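Local atomic coordinates of HTH-type transcriptional regulator ascG (Escherichia coli, PDB entry 3BRQ), a protein that represses the asc operon by binding DNA as a LacI-family transcription regulator of Escherichia coli. Residues Thr29-Ile34 with Ile155-Gly160; Met149-Ser154 with Gly180-Ala185; Ser207-Ala212 with Leu248-Ile253. All coordinates share one frame; numbering follows the deposited sequence.

Contact 1: residues Thr29-Ile34 with Ile155-Gly160. With SO4 (sulfate ion), chain F.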
ATOM      1  N   THR B  29       8.526   6.619  -4.079  1.00 24.17           N
ATOM      2  CA  THR B  29       9.327   5.707  -3.285  1.00 24.87           C
ATOM      3  C   THR B  29       8.472   4.508  -2.964  1.00 25.93           C
ATOM      4  O   THR B  29       7.243   4.577  -3.018  1.00 25.91           O
ATOM      5  CB  THR B  29       9.852   6.351  -2.024  1.00 25.12           C
ATOM      6  OG1 THR B  29       8.760   6.947  -1.319  1.00 23.96           O
ATOM      7  CG2 THR B  29      10.911   7.447  -2.386  1.00 23.91           C
ATOM      8  N   LEU B  30       9.119   3.392  -2.679  1.00 27.22           N
ATOM      9  CA  LEU B  30       8.375   2.151  -2.489  1.00 28.22           C
ATOM     10  C   LEU B  30       7.696   2.223  -1.109  1.00 27.33           C
ATOM     11  O   LEU B  30       6.561   1.770  -0.938  1.00 27.01           O
ATOM     12  CB  LEU B  30       9.326   0.944  -2.551  1.00 29.70           C
ATOM     13  CG  LEU B  30       8.664  -0.393  -2.245  1.00 33.93           C
ATOM     14  CD1 LEU B  30       7.649  -0.839  -3.346  1.00 38.97           C
ATOM     15  CD2 LEU B  30       9.739  -1.442  -2.039  1.00 39.10           C
ATOM     16  N   TYR B  31       8.399   2.826  -0.153  1.00 25.85           N
ATOM     17  CA  TYR B  31       7.874   3.023   1.192  1.00 25.34           C
ATOM     18  C   TYR B  31       7.682   4.504   1.423  1.00 25.18           C
ATOM     19  O   TYR B  31       8.469   5.310   0.926  1.00 24.62           O
ATOM     20  CB  TYR B  31       8.847   2.490   2.259  1.00 24.40           C
ATOM     21  CG  TYR B  31       8.418   2.783   3.698  1.00 23.90           C
ATOM     22  CD1 TYR B  31       7.420   2.032   4.325  1.00 24.57           C
ATOM     23  CD2 TYR B  31       9.012   3.831   4.429  1.00 24.07           C
ATOM     24  CE1 TYR B  31       7.018   2.312   5.657  1.00 25.04           C
ATOM     25  CE2 TYR B  31       8.624   4.099   5.736  1.00 24.42           C
ATOM     26  CZ  TYR B  31       7.640   3.341   6.360  1.00 22.82           C
ATOM     27  OH  TYR B  31       7.260   3.649   7.693  1.00 20.62           O
ATOM     28  N   HIS B  32       6.635   4.844   2.184  1.00 23.82           N
ATOM     29  CA  HIS B  32       6.439   6.189   2.686  1.00 23.87           C
ATOM     30  C   HIS B  32       6.179   6.124   4.183  1.00 23.19           C
ATOM     31  O   HIS B  32       5.314   5.367   4.628  1.00 22.65           O
ATOM     32  CB  HIS B  32       5.204   6.800   2.011  1.00 21.71           C
ATOM     33  CG  HIS B  32       5.447   7.237   0.613  1.00 21.70           C
ATOM     34  ND1 HIS B  32       5.180   6.433  -0.481  1.00 20.19           N
ATOM     35  CD2 HIS B  32       5.967   8.393   0.121  1.00 20.43           C
ATOM     36  CE1 HIS B  32       5.493   7.091  -1.587  1.00 19.47           C
ATOM     37  NE2 HIS B  32       5.981   8.276  -1.245  1.00 25.07           N
ATOM     38  N   GLY B  33       6.892   6.957   4.936  1.00 23.12           N
ATOM     39  CA  GLY B  33       6.665   7.156   6.358  1.00 22.24           C
ATOM     40  C   GLY B  33       5.239   7.530   6.721  1.00 24.32           C
ATOM     41  O   GLY B  33       4.753   7.110   7.778  1.00 24.69           O
ATOM     42  N   ILE B  34       4.529   8.253   5.833  1.00 24.75           N
ATOM     43  CA  ILE B  34       3.106   8.493   6.015  1.00 24.76           C
ATOM     44  C   ILE B  34       2.416   7.604   4.956  1.00 25.90           C
ATOM     45  O   ILE B  34       2.542   7.846   3.749  1.00 24.82           O
ATOM     46  CB  ILE B  34       2.714  10.003   5.781  1.00 24.95           C
ATOM     47  CG1 ILE B  34       3.630  10.992   6.544  1.00 25.28           C
ATOM     48  CG2 ILE B  34       1.182  10.227   6.012  1.00 23.74           C
ATOM     49  CD1 ILE B  34       3.776  10.747   8.036  1.00 27.02           C
ATOM     50  N   ILE B 155      15.962   7.956   8.847  1.00 18.91           N
ATOM     51  CA  ILE B 155      17.084   8.650   9.568  1.00 19.04           C
ATOM     52  C   ILE B 155      16.684   9.065  11.012  1.00 20.06           C
ATOM     53  O   ILE B 155      17.431   8.893  11.967  1.00 19.92           O
ATOM     54  CB  ILE B 155      17.520   9.860   8.782  1.00 19.08           C
ATOM     55  CG1 ILE B 155      18.242   9.417   7.500  1.00 22.55           C
ATOM     56  CG2 ILE B 155      18.524  10.780   9.626  1.00 20.68           C
ATOM     57  CD1 ILE B 155      18.436  10.565   6.481  1.00 27.49           C
ATOM     58  N   GLU B 156      15.476   9.615  11.162  1.00 21.35           N
ATOM     59  CA  GLU B 156      14.926  10.059  12.465  1.00 20.35           C
ATOM     60  C   GLU B 156      14.700   8.896  13.429  1.00 20.16           C
ATOM     61  O   GLU B 156      15.074   8.962  14.623  1.00 18.12           O
ATOM     62  CB  GLU B 156      13.604  10.770  12.215  1.00 21.64           C
ATOM     63  CG  GLU B 156      13.812  12.138  11.519  1.00 29.65           C
ATOM     64  CD  GLU B 156      14.842  12.957  12.288  1.00 39.46           C
ATOM     65  OE1 GLU B 156      14.487  13.483  13.381  1.00 44.00           O
ATOM     66  OE2 GLU B 156      16.015  13.023  11.835  1.00 44.82           O
ATOM     67  N   ARG B 157      14.138   7.799  12.916  1.00 17.97           N
ATOM     68  CA  ARG B 157      13.921   6.615  13.757  1.00 16.54           C
ATOM     69  C   ARG B 157      15.235   6.055  14.312  1.00 17.22           C
ATOM     70  O   ARG B 157      15.323   5.579  15.452  1.00 16.70           O
ATOM     71  CB  ARG B 157      13.117   5.524  12.989  1.00 16.01           C
ATOM     72  CG  ARG B 157      11.690   6.015  12.714  1.00 13.54           C
ATOM     73  CD  ARG B 157      10.774   4.925  11.961  1.00 14.71           C
ATOM     74  NE  ARG B 157       9.466   5.537  11.824  1.00 15.16           N
ATOM     75  CZ  ARG B 157       8.539   5.173  10.934  1.00 19.68           C
ATOM     76  NH1 ARG B 157       8.824   4.252  10.002  1.00 17.69           N
ATOM     77  NH2 ARG B 157       7.376   5.813  10.935  1.00 19.91           N
ATOM     78  N   LEU B 158      16.244   6.032  13.463  1.00 17.83           N
ATOM     79  CA  LEU B 158      17.517   5.514  13.874  1.00 17.54           C
ATOM     80  C   LEU B 158      18.088   6.437  14.937  1.00 16.78           C
ATOM     81  O   LEU B 158      18.615   5.958  15.926  1.00 18.41           O
ATOM     82  CB  LEU B 158      18.482   5.410  12.673  1.00 18.01           C
ATOM     83  CG  LEU B 158      19.941   4.988  12.914  1.00 14.79           C
ATOM     84  CD1 LEU B 158      20.064   3.678  13.690  1.00 13.83           C
ATOM     85  CD2 LEU B 158      20.680   4.814  11.563  1.00 19.57           C
ATOM     86  N   ALA B 159      17.998   7.723  14.712  1.00 16.79           N
ATOM     87  CA  ALA B 159      18.515   8.731  15.686  1.00 19.74           C
ATOM     88  C   ALA B 159      17.807   8.549  17.050  1.00 20.51           C
ATOM     89  O   ALA B 159      18.433   8.648  18.079  1.00 18.38           O
ATOM     90  CB  ALA B 159      18.256  10.130  15.140  1.00 19.53           C
ATOM     91  N   GLY B 160      16.509   8.196  17.031  1.00 18.98           N
ATOM     92  CA  GLY B 160      15.745   8.025  18.268  1.00 19.71           C
ATOM     93  C   GLY B 160      16.167   6.768  19.009  1.00 20.64           C
ATOM     94  O   GLY B 160      16.195   6.747  20.219  1.00 20.50           O
TER
HETATM   95  S   SO4 F 801      10.021   9.242   3.814  1.00 24.87           S
HETATM   96  O1  SO4 F 801      10.485   9.868   5.008  1.00 27.17           O
HETATM   97  O2  SO4 F 801      10.365  10.103   2.652  1.00 25.26           O
HETATM   98  O3  SO4 F 801      10.461   7.873   3.740  1.00 29.43           O
HETATM   99  O4  SO4 F 801       8.580   9.079   3.976  1.00 27.02           O
HETATM  100  O   HOH W   1       5.420   4.789   9.700  1.00 31.08           O

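Contact 2: residues Met149-Ser154 with Gly180-Ala185. With SO4 (sulfate ion), chain F.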
HETATM    1  N   MSE B 149      18.655   4.650   3.515  1.00 25.03           N
HETATM    2  CA  MSE B 149      19.355   5.760   4.206  1.00 27.50           C
HETATM    3  C   MSE B 149      19.089   7.177   3.605  1.00 26.30           C
HETATM    4  O   MSE B 149      19.567   8.212   4.132  1.00 27.07           O
HETATM    5  CB  MSE B 149      20.810   5.431   4.475  1.00 30.02           C
HETATM    6  CG  MSE B 149      20.987   4.340   5.642  1.00 36.30           C
HETATM    7 SE   MSE B 149      19.765   4.509   7.230  0.50 47.00          SE
HETATM    8  CE  MSE B 149      20.605   6.122   7.931  1.00 44.21           C
ATOM      9  N   ASP B 150      18.297   7.196   2.534  1.00 24.58           N
ATOM     10  CA  ASP B 150      17.882   8.426   1.859  1.00 24.54           C
ATOM     11  C   ASP B 150      16.579   8.974   2.443  1.00 22.82           C
ATOM     12  O   ASP B 150      16.083  10.018   1.999  1.00 22.83           O
ATOM     13  CB  ASP B 150      17.772   8.246   0.315  1.00 24.72           C
ATOM     14  CG  ASP B 150      16.739   7.169  -0.122  1.00 28.00           C
ATOM     15  OD1 ASP B 150      16.228   6.426   0.725  1.00 27.93           O
ATOM     16  OD2 ASP B 150      16.468   7.034  -1.354  1.00 29.19           O
ATOM     17  N   SER B 151      16.012   8.279   3.438  1.00 20.78           N
ATOM     18  CA  SER B 151      14.645   8.626   3.910  1.00 18.37           C
ATOM     19  C   SER B 151      14.755   9.364   5.230  1.00 16.93           C
ATOM     20  O   SER B 151      15.273   8.799   6.153  1.00 16.88           O
ATOM     21  CB  SER B 151      13.843   7.342   4.150  1.00 17.82           C
ATOM     22  OG  SER B 151      12.806   7.507   5.121  1.00 18.11           O
ATOM     23  N   PRO B 152      14.243  10.603   5.322  1.00 17.22           N
ATOM     24  CA  PRO B 152      14.125  11.324   6.560  1.00 18.04           C
ATOM     25  C   PRO B 152      13.515  10.528   7.694  1.00 19.38           C
ATOM     26  O   PRO B 152      13.978  10.647   8.831  1.00 19.19           O
ATOM     27  CB  PRO B 152      13.221  12.507   6.177  1.00 17.75           C
ATOM     28  CG  PRO B 152      13.554  12.771   4.815  1.00 17.65           C
ATOM     29  CD  PRO B 152      13.832  11.448   4.193  1.00 17.32           C
ATOM     30  N   THR B 153      12.479   9.731   7.384  1.00 18.60           N
ATOM     31  CA  THR B 153      11.786   8.975   8.382  1.00 19.03           C
ATOM     32  C   THR B 153      12.697   7.893   8.910  1.00 17.80           C
ATOM     33  O   THR B 153      12.718   7.609  10.111  1.00 18.21           O
ATOM     34  CB  THR B 153      10.488   8.321   7.768  1.00 19.84           C
ATOM     35  OG1 THR B 153       9.595   9.353   7.351  1.00 22.13           O
ATOM     36  CG2 THR B 153       9.761   7.427   8.772  1.00 21.15           C
ATOM     37  N   SER B 154      13.438   7.255   8.017  1.00 17.38           N
ATOM     38  CA  SER B 154      14.375   6.207   8.410  1.00 16.82           C
ATOM     39  C   SER B 154      15.468   6.813   9.280  1.00 17.12           C
ATOM     40  O   SER B 154      15.848   6.256  10.334  1.00 17.24           O
ATOM     41  CB  SER B 154      15.064   5.663   7.184  1.00 15.25           C
ATOM     42  OG  SER B 154      16.014   4.737   7.612  1.00 18.23           O
ATOM     43  N   GLY B 180      18.505  -1.861   6.337  1.00 21.33           N
ATOM     44  CA  GLY B 180      17.418  -2.563   5.645  1.00 20.58           C
ATOM     45  C   GLY B 180      16.876  -1.634   4.566  1.00 20.32           C
ATOM     46  O   GLY B 180      17.405  -0.517   4.351  1.00 19.56           O
ATOM     47  N   LYS B 181      15.835  -2.078   3.873  1.00 21.22           N
ATOM     48  CA  LYS B 181      15.362  -1.373   2.666  1.00 21.98           C
ATOM     49  C   LYS B 181      13.851  -1.304   2.640  1.00 22.47           C
ATOM     50  O   LYS B 181      13.307  -1.011   1.582  1.00 21.51           O
ATOM     51  CB  LYS B 181      15.781  -2.062   1.364  1.00 23.47           C
ATOM     52  CG  LYS B 181      17.077  -2.818   1.357  1.00 28.18           C
ATOM     53  CD  LYS B 181      17.773  -2.801  -0.001  1.00 34.44           C
ATOM     54  CE  LYS B 181      18.996  -1.815   0.040  1.00 41.13           C
ATOM     55  NZ  LYS B 181      19.976  -2.081  -1.080  1.00 40.52           N
ATOM     56  N   TRP B 182      13.206  -1.542   3.800  1.00 19.79           N
ATOM     57  CA  TRP B 182      11.774  -1.402   4.019  1.00 20.47           C
ATOM     58  C   TRP B 182      10.996  -2.620   3.489  1.00 20.00           C
ATOM     59  O   TRP B 182       9.811  -2.728   3.743  1.00 20.97           O
ATOM     60  CB  TRP B 182      11.143  -0.135   3.375  1.00 21.68           C
ATOM     61  CG  TRP B 182      11.714   1.236   3.681  1.00 19.83           C
ATOM     62  CD1 TRP B 182      12.361   2.056   2.795  1.00 22.86           C
ATOM     63  CD2 TRP B 182      11.634   1.968   4.906  1.00 25.30           C
ATOM     64  NE1 TRP B 182      12.686   3.239   3.389  1.00 21.22           N
ATOM     65  CE2 TRP B 182      12.240   3.226   4.684  1.00 22.90           C
ATOM     66  CE3 TRP B 182      11.120   1.688   6.166  1.00 24.61           C
ATOM     67  CZ2 TRP B 182      12.345   4.197   5.675  1.00 23.67           C
ATOM     68  CZ3 TRP B 182      11.201   2.649   7.140  1.00 21.74           C
ATOM     69  CH2 TRP B 182      11.818   3.887   6.907  1.00 26.64           C
ATOM     70  N   THR B 183      11.648  -3.515   2.778  1.00 20.57           N
ATOM     71  CA  THR B 183      10.992  -4.741   2.249  1.00 20.48           C
ATOM     72  C   THR B 183      11.020  -5.882   3.300  1.00 20.65           C
ATOM     73  O   THR B 183      11.947  -5.922   4.137  1.00 20.81           O
ATOM     74  CB  THR B 183      11.749  -5.247   1.014  1.00 21.91           C
ATOM     75  OG1 THR B 183      13.070  -5.639   1.418  1.00 20.23           O
ATOM     76  CG2 THR B 183      11.838  -4.129  -0.107  1.00 21.15           C
ATOM     77  N   PRO B 184      10.031  -6.826   3.252  1.00 20.10           N
ATOM     78  CA  PRO B 184      10.054  -8.024   4.097  1.00 20.39           C
ATOM     79  C   PRO B 184      11.358  -8.815   3.934  1.00 21.54           C
ATOM     80  O   PRO B 184      11.995  -9.171   4.991  1.00 20.85           O
ATOM     81  CB  PRO B 184       8.848  -8.861   3.594  1.00 21.00           C
ATOM     82  CG  PRO B 184       7.894  -7.854   2.991  1.00 21.08           C
ATOM     83  CD  PRO B 184       8.828  -6.772   2.390  1.00 20.02           C
ATOM     84  N   ALA B 185      11.814  -9.001   2.668  1.00 18.66           N
ATOM     85  CA  ALA B 185      13.092  -9.709   2.440  1.00 19.05           C
ATOM     86  C   ALA B 185      14.255  -9.056   3.195  1.00 18.14           C
ATOM     87  O   ALA B 185      15.145  -9.745   3.703  1.00 18.29           O
ATOM     88  CB  ALA B 185      13.446  -9.715   1.005  1.00 19.52           C
TER
HETATM   89  S   SO4 F 801      10.021   9.242   3.814  1.00 24.87           S
HETATM   90  O1  SO4 F 801      10.485   9.868   5.008  1.00 27.17           O
HETATM   91  O2  SO4 F 801      10.365  10.103   2.652  1.00 25.26           O
HETATM   92  O3  SO4 F 801      10.461   7.873   3.740  1.00 29.43           O
HETATM   93  O4  SO4 F 801       8.580   9.079   3.976  1.00 27.02           O

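Contact 3: residues Ser207-Ala212 with Leu248-Ile253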
ATOM      1  N   SER B 207      12.255  -0.735  11.532  1.00 17.77           N
ATOM      2  CA  SER B 207      11.788   0.583  11.163  1.00 16.72           C
ATOM      3  C   SER B 207      10.478   0.571  10.379  1.00 16.67           C
ATOM      4  O   SER B 207       9.888   1.637  10.210  1.00 16.96           O
ATOM      5  CB  SER B 207      12.898   1.396  10.467  1.00 14.81           C
ATOM      6  OG  SER B 207      13.899   1.750  11.417  1.00 20.90           O
ATOM      7  N   ASN B 208       9.967  -0.604   9.943  1.00 17.69           N
ATOM      8  CA  ASN B 208       8.576  -0.612   9.502  1.00 17.03           C
ATOM      9  C   ASN B 208       7.969  -2.019   9.717  1.00 17.60           C
ATOM     10  O   ASN B 208       8.666  -2.984  10.026  1.00 15.76           O
ATOM     11  CB  ASN B 208       8.424  -0.135   8.034  1.00 18.22           C
ATOM     12  CG  ASN B 208       8.952  -1.163   6.990  1.00 21.76           C
ATOM     13  OD1 ASN B 208       9.797  -1.982   7.284  1.00 22.53           O
ATOM     14  ND2 ASN B 208       8.473  -1.057   5.749  1.00 19.26           N
ATOM     15  N   ASP B 209       6.668  -2.156   9.540  1.00 17.81           N
ATOM     16  CA  ASP B 209       6.091  -3.461   9.881  1.00 18.78           C
ATOM     17  C   ASP B 209       6.576  -4.480   8.921  1.00 16.99           C
ATOM     18  O   ASP B 209       6.843  -5.580   9.340  1.00 19.81           O
ATOM     19  CB  ASP B 209       4.565  -3.424   9.922  1.00 19.96           C
ATOM     20  CG  ASP B 209       4.044  -2.685  11.143  1.00 23.77           C
ATOM     21  OD1 ASP B 209       4.852  -2.371  12.059  1.00 23.47           O
ATOM     22  OD2 ASP B 209       2.802  -2.436  11.168  1.00 20.79           O
ATOM     23  N   ASP B 210       6.725  -4.139   7.645  1.00 18.18           N
ATOM     24  CA  ASP B 210       7.184  -5.152   6.633  1.00 19.59           C
ATOM     25  C   ASP B 210       8.479  -5.838   6.993  1.00 19.20           C
ATOM     26  O   ASP B 210       8.577  -7.040   6.916  1.00 17.22           O
ATOM     27  CB  ASP B 210       7.276  -4.578   5.227  1.00 20.52           C
ATOM     28  CG  ASP B 210       5.869  -4.418   4.587  1.00 25.90           C
ATOM     29  OD1 ASP B 210       4.890  -4.814   5.219  1.00 33.66           O
ATOM     30  OD2 ASP B 210       5.734  -3.913   3.470  1.00 32.28           O
HETATM   31  N   MSE B 211       9.500  -5.062   7.372  1.00 17.42           N
HETATM   32  CA  MSE B 211      10.706  -5.643   7.848  1.00 15.48           C
HETATM   33  C   MSE B 211      10.527  -6.415   9.150  1.00 16.18           C
HETATM   34  O   MSE B 211      11.181  -7.448   9.313  1.00 18.51           O
HETATM   35  CB  MSE B 211      11.789  -4.543   7.997  1.00 15.70           C
HETATM   36  CG  MSE B 211      12.229  -3.947   6.596  1.00  9.42           C
HETATM   37 SE   MSE B 211      13.803  -2.805   6.976  0.50 15.02          SE
HETATM   38  CE  MSE B 211      15.029  -4.073   7.526  1.00 25.29           C
ATOM     39  N   ALA B 212       9.672  -5.958  10.075  1.00 16.26           N
ATOM     40  CA  ALA B 212       9.476  -6.652  11.352  1.00 16.23           C
ATOM     41  C   ALA B 212       8.866  -8.030  11.008  1.00 17.69           C
ATOM     42  O   ALA B 212       9.188  -9.013  11.637  1.00 18.82           O
ATOM     43  CB  ALA B 212       8.543  -5.879  12.266  1.00 14.61           C
ATOM     44  N   LEU B 248       1.743  -8.423  15.876  1.00 21.45           N
ATOM     45  CA  LEU B 248       2.888  -7.529  15.827  1.00 20.86           C
ATOM     46  C   LEU B 248       2.652  -6.198  16.560  1.00 20.47           C
ATOM     47  O   LEU B 248       1.822  -5.410  16.144  1.00 20.97           O
ATOM     48  CB  LEU B 248       3.291  -7.312  14.353  1.00 20.02           C
ATOM     49  CG  LEU B 248       4.240  -6.170  14.004  1.00 20.76           C
ATOM     50  CD1 LEU B 248       5.672  -6.441  14.656  1.00 18.86           C
ATOM     51  CD2 LEU B 248       4.382  -5.960  12.536  1.00 16.48           C
ATOM     52  N   SER B 249       3.396  -5.936  17.635  1.00 22.05           N
ATOM     53  CA  SER B 249       3.391  -4.598  18.275  1.00 22.85           C
ATOM     54  C   SER B 249       3.945  -3.581  17.286  1.00 23.09           C
ATOM     55  O   SER B 249       4.955  -3.833  16.630  1.00 22.48           O
ATOM     56  CB  SER B 249       4.269  -4.547  19.527  1.00 22.80           C
ATOM     57  OG  SER B 249       3.962  -5.529  20.488  1.00 23.76           O
ATOM     58  N   SER B 250       3.278  -2.432  17.162  1.00 23.23           N
ATOM     59  CA  SER B 250       3.645  -1.442  16.147  1.00 23.37           C
ATOM     60  C   SER B 250       3.323  -0.003  16.553  1.00 23.49           C
ATOM     61  O   SER B 250       2.345   0.254  17.222  1.00 22.89           O
ATOM     62  CB  SER B 250       2.971  -1.730  14.818  1.00 23.31           C
ATOM     63  OG  SER B 250       3.575  -0.935  13.775  1.00 22.54           O
ATOM     64  N   VAL B 251       4.174   0.915  16.131  1.00 23.55           N
ATOM     65  CA  VAL B 251       3.970   2.323  16.331  1.00 24.42           C
ATOM     66  C   VAL B 251       2.963   2.867  15.299  1.00 24.20           C
ATOM     67  O   VAL B 251       3.205   2.838  14.111  1.00 23.70           O
ATOM     68  CB  VAL B 251       5.349   3.108  16.285  1.00 24.84           C
ATOM     69  CG1 VAL B 251       5.124   4.561  16.405  1.00 25.59           C
ATOM     70  CG2 VAL B 251       6.229   2.657  17.427  1.00 25.25           C
ATOM     71  N   LYS B 252       1.828   3.382  15.779  1.00 24.74           N
ATOM     72  CA  LYS B 252       0.837   3.987  14.915  1.00 26.03           C
ATOM     73  C   LYS B 252       1.050   5.492  14.771  1.00 25.84           C
ATOM     74  O   LYS B 252       1.199   6.203  15.770  1.00 25.36           O
ATOM     75  CB  LYS B 252      -0.582   3.716  15.428  1.00 26.61           C
ATOM     76  CG  LYS B 252      -1.687   4.199  14.474  1.00 28.19           C
ATOM     77  CD  LYS B 252      -3.019   3.773  15.050  1.00 35.36           C
ATOM     78  CE  LYS B 252      -4.125   3.889  13.999  1.00 39.02           C
ATOM     79  NZ  LYS B 252      -4.664   5.277  13.912  1.00 43.73           N
ATOM     80  N   ILE B 253       1.083   5.932  13.512  1.00 26.21           N
ATOM     81  CA  ILE B 253       1.205   7.341  13.120  1.00 26.48           C
ATOM     82  C   ILE B 253      -0.219   7.828  12.865  1.00 26.29           C
ATOM     83  O   ILE B 253      -0.994   7.139  12.197  1.00 26.25           O
ATOM     84  CB  ILE B 253       2.130   7.511  11.832  1.00 26.94           C
ATOM     85  CG1 ILE B 253       3.471   6.751  12.004  1.00 28.33           C
ATOM     86  CG2 ILE B 253       2.385   9.001  11.438  1.00 26.26           C
ATOM     87  CD1 ILE B 253       4.384   7.190  13.198  1.00 26.81           C
TER

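Contact 1: residues Thr29-Ile34 with Ile155-Gly160
Tyr31 and Arg157 meet in the interlobe cleft of a LacI-type, periplasmic-binding-protein-like core. Tyr31 belongs to the loop after strand 21-27 in one lobe, and Arg157 to helix 152-167 in the other. Their side chains approach from opposite directions. Arg157 is extended from CG to NE, and its NH1 donates to Tyr31 OH over 2.9 Å at a fairly straight 161°. The hydroxyl lies at the guanidinium edge, in its plane, while the ring plane is turned 66° from it. With CG anti to the backbone N (chi1 175°), the Tyr31 ring is directed at the helix. Asp236 OD1 also bonds to this hydroxyl, so the phenol oxygen is gripped twice. One water joins Arg157 NH2 to Gly33 O; its link to NH2 is too short for its length to be trusted. Within the loop, Thr29 OG1 donates to Tyr31 O at 2.8 Å, from above the carbonyl plane. Gly33 N donates to O4 of a sulfate at 2.9 Å; the ion probably comes from the crystallisation liquor. An aromatic and polar interlobe cleft of this kind is where LacI-family repressors bind their effectors; a similar role here is probable.

Contact 2: residues Met149-Ser154 with Gly180-Ala185
Packing across this contact rests on one ring. Trp182 pushes the six-membered end of its indole against the start of helix 152-167. Ser154 CB touches it obliquely, 3.4 Å from Trp182 CZ2. Ser151 OG meets the ring at its edge, also 3.4 Å from Trp182 CZ2. Thr153 CG2 is a looser neighbour at 4.5 Å from Trp182 CH2. The CG of Trp182 is anti to the carbonyl carbon (chi1 -54°), an arrangement that carries the indole across to the helix.

No hydrogen bond links the two segments. The polar end of the indole, NE1, bonds instead to Ser148 OG, just before 149-154, and this helps fix the ring's rotation.

Helix capping supplies the second kind of interaction. Ser151 is the N-cap, and its OG accepts from Ser154 N at 3.0 Å and 163°.

Anion binding is the third. Ser151 OG donates to sulfate O3 at 2.7 Å, so this hydroxyl both caps the helix and holds the ion. Sulfate O1 is gripped twice by one residue, by Thr153 OG1 at 2.6 Å and by Thr153 N at 3.1 Å. The positive end of the helix probably favours the anion here. Tyr84 OH and Arg86 NH2 also bond to the ion.

Tyr31, from the loop after strand 21-27, stacks on the indole. The Trp182 loop itself runs from strand 177-178 at the sheet edge into helix 184-197, whose first residues pack on Tyr243 of the second subunit.

Contact 3: residues Ser207-Ala212 with Leu248-Ile253
The flat group here is the Asp209 carboxylate. Leu248 CD2 lies over one of its faces, 3.6 Å from Asp209 CG. At the edge, Ser250 OG donates to Asp209 OD1 at 2.6 Å, and OD1 receives it on its syn lone pair, the side facing OD2. Asp209 OD2 accepts from Ile238 N. The serine hydroxyl in turn accepts from Asp237 N, so each of the two buried groups has a second, backbone partner. Ser250 OG is anti to the backbone N (chi1 -167°), which turns it to the aspartate. The start of helix 209-221 probably helps to stabilise the negative charge. With an alanine here, Ser250 OG and Ile238 N would probably be left without their acceptor, and a gap would open beneath the Leu248 methyl.

A turn further on, Ala212 CB packs against Leu248 CD1 at 3.8 Å. The second flat group, the Asn208 amide, caps the same helix: Asn208 OD1 accepts from Met211 N at 3.1 Å, the donor standing 46° out of the amide plane.

Helix 209-221 follows strand 203-206 and lies against the sheet, with Ala212 also on Val232 of strand 231-235. Strand 249-252 pairs in parallel with 231-235 and antiparallel with 284-286. The contact therefore joins the start of the helix to strand 249-252 and the residue leading into it, two strands along the sheet from 203-206.

Overall arrangement
Contacts 1 and 2 have centres about 6 Å apart and both use helix 152-167. Their segments alternate along the chain, and both touch the same sulfate. Contact 3 comes after both in the chain, its centre about 11 Å from that of contact 1 and 12 Å from that of contact 2. Segment 29-34 comes from the lobe built on the five-stranded parallel sheet; the other five segments belong to the lobe with the mixed sheet. Contact 1 thus spans the cleft, and contact 2 lies on its second-lobe side. A probable hydrogen bond from Asn208 ND2 to Trp182 O connects contacts 2 and 3. The lobes meet at helix 152-167; contact 3 belongs to the second lobe's core.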